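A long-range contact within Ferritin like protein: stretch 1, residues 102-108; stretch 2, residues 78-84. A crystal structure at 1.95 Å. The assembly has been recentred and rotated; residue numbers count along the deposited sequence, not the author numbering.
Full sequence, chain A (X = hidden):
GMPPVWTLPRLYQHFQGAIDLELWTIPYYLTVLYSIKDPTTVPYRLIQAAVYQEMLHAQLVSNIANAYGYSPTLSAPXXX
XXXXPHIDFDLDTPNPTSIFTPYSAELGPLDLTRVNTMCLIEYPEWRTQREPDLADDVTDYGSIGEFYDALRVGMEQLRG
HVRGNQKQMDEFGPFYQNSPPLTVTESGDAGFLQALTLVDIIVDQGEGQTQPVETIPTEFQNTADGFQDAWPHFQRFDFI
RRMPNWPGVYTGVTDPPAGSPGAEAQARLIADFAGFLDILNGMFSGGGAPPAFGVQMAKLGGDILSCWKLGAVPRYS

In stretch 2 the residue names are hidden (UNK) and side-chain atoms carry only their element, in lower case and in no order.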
# COMPACT_ATOMS: atom_id res chain seq x y z
N PRO A 102 -18.48 11.06 2.59
CA PRO A 102 -17.23 11.65 3.00
C PRO A 102 -16.02 10.69 2.88
O PRO A 102 -16.21 9.48 2.83
CB PRO A 102 -17.49 12.00 4.46
CG PRO A 102 -18.42 10.93 4.91
CD PRO A 102 -19.34 10.74 3.75
N TYR A 103 -14.83 11.27 2.86
CA TYR A 103 -13.58 10.50 2.81
C TYR A 103 -12.44 11.30 3.50
O TYR A 103 -12.58 12.51 3.72
CB TYR A 103 -13.29 10.17 1.36
CG TYR A 103 -12.54 11.24 0.58
CD1 TYR A 103 -13.17 12.33 -0.02
CD2 TYR A 103 -11.18 11.11 0.42
CE1 TYR A 103 -12.43 13.28 -0.73
CE2 TYR A 103 -10.46 12.03 -0.26
CZ TYR A 103 -11.06 13.10 -0.84
OH TYR A 103 -10.20 13.93 -1.53
N SER A 104 -11.35 10.62 3.90
CA SER A 104 -10.28 11.29 4.64
C SER A 104 -9.02 10.49 4.61
O SER A 104 -9.10 9.25 4.70
CB SER A 104 -10.76 11.49 6.09
OG SER A 104 -9.75 12.09 6.88
N ALA A 105 -7.85 11.16 4.56
CA ALA A 105 -6.58 10.49 4.69
C ALA A 105 -6.23 10.26 6.17
O ALA A 105 -5.23 9.61 6.48
CB ALA A 105 -5.45 11.25 3.99
N GLU A 106 -7.05 10.76 7.09
CA GLU A 106 -6.83 10.55 8.50
C GLU A 106 -7.23 9.18 8.88
O GLU A 106 -8.22 8.64 8.38
CB GLU A 106 -7.60 11.55 9.35
CG GLU A 106 -7.22 12.98 9.08
CD GLU A 106 -8.03 13.92 9.99
OE1 GLU A 106 -8.48 13.52 11.07
OE2 GLU A 106 -8.22 15.06 9.61
N LEU A 107 -6.48 8.61 9.81
CA LEU A 107 -6.73 7.26 10.28
C LEU A 107 -8.01 7.20 11.14
O LEU A 107 -8.30 8.15 11.84
CB LEU A 107 -5.53 6.83 11.11
CG LEU A 107 -4.21 6.74 10.35
CD1 LEU A 107 -3.07 6.36 11.34
CD2 LEU A 107 -4.23 5.74 9.21
N GLY A 108 -8.75 6.07 11.09
CA GLY A 108 -9.96 5.89 11.84
C GLY A 108 -10.46 4.45 11.77
O GLY A 108 -9.75 3.58 11.22
N UNK A 78 2.33 9.58 6.44
CA UNK A 78 1.54 10.56 7.12
C UNK A 78 0.11 10.50 6.64
O UNK A 78 -0.14 10.18 5.46
c UNK A 78 2.11 11.93 6.91
c UNK A 78 3.91 13.51 7.69
c UNK A 78 3.36 12.10 7.74
o UNK A 78 4.58 13.84 6.71
o UNK A 78 3.67 14.28 8.63
N UNK A 79 -0.78 10.87 7.56
CA UNK A 79 -2.23 10.70 7.42
C UNK A 79 -2.88 11.98 7.79
O UNK A 79 -3.33 12.16 8.96
c UNK A 79 -0.79 5.94 6.87
c UNK A 79 -1.90 6.45 6.21
c UNK A 79 -2.50 7.61 6.65
c UNK A 79 -0.34 6.55 8.01
o UNK A 79 -0.23 4.80 6.39
c UNK A 79 -2.68 9.52 8.26
c UNK A 79 -2.05 8.26 7.78
c UNK A 79 -0.98 7.69 8.47
N UNK A 80 -2.99 12.88 6.80
CA UNK A 80 -3.40 14.25 7.07
C UNK A 80 -4.33 14.72 5.99
O UNK A 80 -4.06 14.51 4.82
c UNK A 80 -2.61 16.73 7.33
c UNK A 80 -2.18 15.21 7.15
c UNK A 80 -1.19 14.82 8.27
N UNK A 81 -5.42 15.37 6.38
CA UNK A 81 -6.32 15.94 5.39
C UNK A 81 -6.90 14.87 4.47
O UNK A 81 -7.46 13.84 4.93
N UNK A 82 -6.80 15.12 3.17
CA UNK A 82 -7.26 14.17 2.14
C UNK A 82 -6.10 13.80 1.18
O UNK A 82 -6.32 13.38 0.05
c UNK A 82 -9.68 14.94 2.21
o UNK A 82 -8.05 16.07 0.82
c UNK A 82 -8.43 14.78 1.34
N UNK A 83 -4.86 13.95 1.65
CA UNK A 83 -3.69 13.67 0.83
C UNK A 83 -3.33 12.16 0.78
O UNK A 83 -2.92 11.58 1.79
c UNK A 83 -2.51 14.50 1.34
N UNK A 84 -3.51 11.57 -0.41
CA UNK A 84 -3.11 10.21 -0.74
C UNK A 84 -1.87 10.32 -1.63
O UNK A 84 -1.89 11.04 -2.63
c UNK A 84 -3.83 8.02 -1.87
c UNK A 84 -5.51 9.41 -0.57
c UNK A 84 -4.26 9.46 -1.47
O HOH W 1 -4.44 10.48 10.89
O HOH W 2 -5.99 16.03 8.96
O HOH W 3 -10.12 14.85 6.72
O HOH W 4 -7.70 13.31 -2.32

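Position 78 carries three carbons in a row, the third bearing two oxygens: a carboxylate separated from CA by two methylenes. Its CB points away from stretch 1 and the side chain stays out of contact with it, so this contact places no demand on the residue, Glu78.

At position 79 one carbon leads to a six-carbon ring bearing a single oxygen, the signature of a phenol, and CB is directed toward stretch 1. The ring offers a face to Leu107, whose CD2 lies 3.6 Å from the centroid of the position 79 ring and only 14° off the normal, a well-centred CH-pi contact. CB of position 79 also packs 3.1 Å from O of Ala105, a buried carbonyl that finds no polar partner in the model. This is Tyr79.

Position 80 has three carbons, one carrying the other two, branched at CB. This side chain stays out of contact with stretch 1; the backbone does the touching, with O of position 80 lying 3.6 Å from CB of Ala105. It is Val80.

Position 81 has no side-chain atoms. Its O accepts a hydrogen bond from N of Ala105 at 2.7 Å. It is Gly81. Its phi of 60° by itself favours glycine, and a CB would point away from stretch 1, so crowding across the contact does not explain the choice.

Position 82 shows one carbon carrying an oxygen and a carbon. The carbon branch sits over a face of the Tyr103 ring, while CB of position 82 lies 3.5 Å from OH of Tyr103. This identifies Thr82, whose methyl CG2 is 4.2 Å from the centroid of the Tyr103 ring.

Position 83 has a single carbon, pointing away: Ala83. Its N makes a weak 3.3 Å hydrogen bond to O of Val80, within the type II' turn that runs from Val80 to Ala83.

Position 84 again has three carbons branched at CB, and its side chain makes no contact with stretch 1. It is Val84, buried but not part of this contact.

The rule here is a turn held through its backbone, with two ring-face contacts nearby. Ala105 points its small CB into the turn, reaching 3.4 Å from O of Ala83, while its N holds O of Gly81. Each stretch supplies one tyrosine face to an aliphatic group of the other. Water adds bridges between the stretches: one molecule links O of Tyr79 to N of Leu107, another N of Gly81 to OE2 of Glu106, and a third O of Thr82 to OH of Tyr103. Within stretch 1, OG of Ser104 accepts from N of Glu106 at 3.0 Å, bracing the loop around Ala105.

Stretch 2 (78-84) EYVGTAV
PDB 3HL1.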